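Long-range contact in fatty acyl CoA synthetase FADD13 (FATTY-ACYL-CoA SYNTHETASE) (Mycobacterium tuberculosis, PDB 3R44), which belongs to the AMP-binding enzymes of the ANL superfamily, with a large N-terminal part and a smaller C-terminal domain: residues Glu364-Ser369 with Asn389-Thr394. Numbering follows the deposited sequence.
Sequences EVVIKS and NGWFRT
Ile-367 and Phe-392 form the antiparallel hydrogen-bonded pair at the heart of this strand pairing, Ile-367 N giving to Phe-392 O and Phe-392 N to Ile-367 O at 2.8 Å. Strands 364-369 and 391-394 are inner neighbours in a five-stranded antiparallel sheet, with strand 346-351 along the other edge of 364-369. The tight, buried part centres on Val-365 and Thr-394. There Val-365 O is gripped twice by one residue: Thr-394 N approaches nearly along the C=O axis, while Thr-394 OG1 arrives at 2.7 Å, well off that axis. With OG1 between its own N and carbonyl carbon (chi1 64°), the hydroxyl lies beside its amide and both reach the same oxygen; OG1 also accepts from the Asp-396 amide. The methyl CG2 of Thr-394 meets Ile-367 CD1 at 4.0 Å.

On the face carrying Val-366 and Arg-393, Val-366 CG2 presses obliquely on Trp-391 CE3 at 3.5 Å. Lys-368 CB sits over the six-membered ring, a CH-pi contact 3.7 Å from its centroid. Beyond it the lysine chain bends at chi3 (-92°), bringing NZ to Asn-389 O at 3.1 Å on the more exposed side, where a water bridges Ser-369 N and Gly-390 O in place of a direct backbone bond.

Beside the Val-365/Thr-394 pair, Glu-364 OE1 receives Arg-393 NE on its syn side at 3.0 Å, with a weak bond from NH2; the carboxylate and guanidinium planes stand 77° apart. OE2 turns to the Gly-395 amide. The carboxylate thus joins side-chain charge to backbone, and probably offsets some of the repulsion between Arg-393 and nearby Arg-351. The chemistry implies a pairing fixed by direct bonds at its buried part and completed by water and a lysine ammonium where solvent enters.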
loop_
_atom_site.group_PDB
_atom_site.type_symbol
_atom_site.label_atom_id
_atom_site.label_comp_id
_atom_site.label_asym_id
_atom_site.label_seq_id
_atom_site.Cartn_x
_atom_site.Cartn_y
_atom_site.Cartn_z
ATOM N N GLU A 364 -18.878 2.534 7.903
ATOM C CA GLU A 364 -17.772 1.731 7.391
ATOM C C GLU A 364 -17.472 2.172 5.950
ATOM O O GLU A 364 -18.395 2.246 5.153
ATOM C CB GLU A 364 -18.125 0.238 7.446
ATOM C CG GLU A 364 -16.984 -0.622 6.943
ATOM C CD GLU A 364 -17.383 -2.103 6.785
ATOM O OE1 GLU A 364 -18.616 -2.418 6.871
ATOM O OE2 GLU A 364 -16.470 -2.943 6.563
ATOM N N VAL A 365 -16.203 2.444 5.617
ATOM C CA VAL A 365 -15.854 2.852 4.281
ATOM C C VAL A 365 -16.115 1.692 3.318
ATOM O O VAL A 365 -15.696 0.515 3.571
ATOM C CB VAL A 365 -14.439 3.355 4.181
ATOM C CG1 VAL A 365 -14.136 3.769 2.696
ATOM C CG2 VAL A 365 -14.215 4.603 5.170
ATOM N N VAL A 366 -16.879 1.980 2.257
ATOM C CA VAL A 366 -17.129 0.938 1.246
ATOM C C VAL A 366 -16.737 1.470 -0.140
ATOM O O VAL A 366 -16.822 2.685 -0.394
ATOM C CB VAL A 366 -18.547 0.393 1.259
ATOM C CG1 VAL A 366 -18.818 -0.435 2.506
ATOM C CG2 VAL A 366 -19.584 1.476 1.089
ATOM N N ILE A 367 -16.294 0.574 -1.020
ATOM C CA ILE A 367 -15.808 0.979 -2.346
ATOM C C ILE A 367 -16.518 0.157 -3.408
ATOM O O ILE A 367 -16.643 -1.089 -3.243
ATOM C CB ILE A 367 -14.272 0.748 -2.437
ATOM C CG1 ILE A 367 -13.523 1.533 -1.324
ATOM C CG2 ILE A 367 -13.741 1.083 -3.855
ATOM C CD1 ILE A 367 -11.954 1.295 -1.228
ATOM N N LYS A 368 -16.916 0.769 -4.518
ATOM C CA LYS A 368 -17.492 0.040 -5.690
ATOM C C LYS A 368 -16.698 0.512 -6.903
ATOM O O LYS A 368 -16.603 1.702 -7.146
ATOM C CB LYS A 368 -18.985 0.313 -5.879
ATOM C CG LYS A 368 -19.587 -0.395 -7.092
ATOM C CD LYS A 368 -21.130 -0.259 -7.096
ATOM C CE LYS A 368 -21.753 -1.432 -6.383
ATOM N NZ LYS A 368 -23.243 -1.468 -6.556
ATOM N N SER A 369 -16.059 -0.424 -7.623
ATOM C CA SER A 369 -15.101 -0.053 -8.623
ATOM C C SER A 369 -14.520 -1.296 -9.262
ATOM O O SER A 369 -14.350 -2.311 -8.589
ATOM C CB SER A 369 -13.908 0.686 -7.999
ATOM O OG SER A 369 -12.984 1.175 -8.974
ATOM N N ASN A 389 -23.611 -6.252 -2.051
ATOM C CA ASN A 389 -24.142 -5.797 -3.351
ATOM C C ASN A 389 -23.160 -5.051 -4.225
ATOM O O ASN A 389 -23.450 -3.926 -4.689
ATOM C CB ASN A 389 -25.332 -4.887 -3.147
ATOM C CG ASN A 389 -26.511 -5.604 -2.548
ATOM O OD1 ASN A 389 -27.073 -5.144 -1.546
ATOM N ND2 ASN A 389 -26.884 -6.754 -3.126
ATOM N N GLY A 390 -21.996 -5.634 -4.394
ATOM C CA GLY A 390 -20.964 -5.075 -5.208
ATOM C C GLY A 390 -20.072 -4.113 -4.468
ATOM O O GLY A 390 -19.073 -3.759 -5.000
ATOM N N TRP A 391 -20.463 -3.652 -3.260
ATOM C CA TRP A 391 -19.635 -2.738 -2.464
ATOM C C TRP A 391 -18.696 -3.552 -1.585
ATOM O O TRP A 391 -19.156 -4.397 -0.833
ATOM C CB TRP A 391 -20.494 -1.878 -1.585
ATOM C CG TRP A 391 -21.318 -0.903 -2.315
ATOM C CD1 TRP A 391 -22.578 -1.051 -2.749
ATOM C CD2 TRP A 391 -20.935 0.437 -2.618
ATOM N NE1 TRP A 391 -23.040 0.145 -3.303
ATOM C CE2 TRP A 391 -22.032 1.066 -3.240
ATOM C CE3 TRP A 391 -19.763 1.159 -2.415
ATOM C CZ2 TRP A 391 -21.983 2.379 -3.704
ATOM C CZ3 TRP A 391 -19.720 2.475 -2.859
ATOM C CH2 TRP A 391 -20.829 3.063 -3.509
ATOM N N PHE A 392 -17.395 -3.289 -1.719
ATOM C CA PHE A 392 -16.377 -3.918 -0.900
ATOM C C PHE A 392 -16.339 -3.256 0.485
ATOM O O PHE A 392 -16.186 -2.051 0.572
ATOM C CB PHE A 392 -14.988 -3.813 -1.538
ATOM C CG PHE A 392 -13.918 -4.310 -0.651
ATOM C CD1 PHE A 392 -13.759 -5.672 -0.423
ATOM C CD2 PHE A 392 -13.064 -3.441 -0.018
ATOM C CE1 PHE A 392 -12.815 -6.128 0.459
ATOM C CE2 PHE A 392 -12.115 -3.894 0.831
ATOM C CZ PHE A 392 -11.963 -5.240 1.070
ATOM N N ARG A 393 -16.479 -4.038 1.541
ATOM C CA ARG A 393 -16.413 -3.514 2.898
ATOM C C ARG A 393 -14.991 -3.504 3.442
ATOM O O ARG A 393 -14.360 -4.564 3.654
ATOM C CB ARG A 393 -17.301 -4.343 3.792
ATOM C CG ARG A 393 -18.758 -4.293 3.336
ATOM C CD ARG A 393 -19.734 -5.151 4.132
ATOM N NE ARG A 393 -19.660 -4.924 5.568
ATOM C CZ ARG A 393 -20.365 -5.559 6.495
ATOM N NH1 ARG A 393 -21.280 -6.454 6.184
ATOM N NH2 ARG A 393 -20.161 -5.266 7.762
ATOM N N THR A 394 -14.466 -2.323 3.677
ATOM C CA THR A 394 -13.063 -2.196 4.031
ATOM C C THR A 394 -12.759 -2.603 5.476
ATOM O O THR A 394 -11.608 -2.925 5.767
ATOM C CB THR A 394 -12.540 -0.736 3.832
ATOM O OG1 THR A 394 -13.242 0.129 4.749
ATOM C CG2 THR A 394 -12.760 -0.234 2.390
HETATM O O HOH W 1 -17.358 -3.297 -7.314
#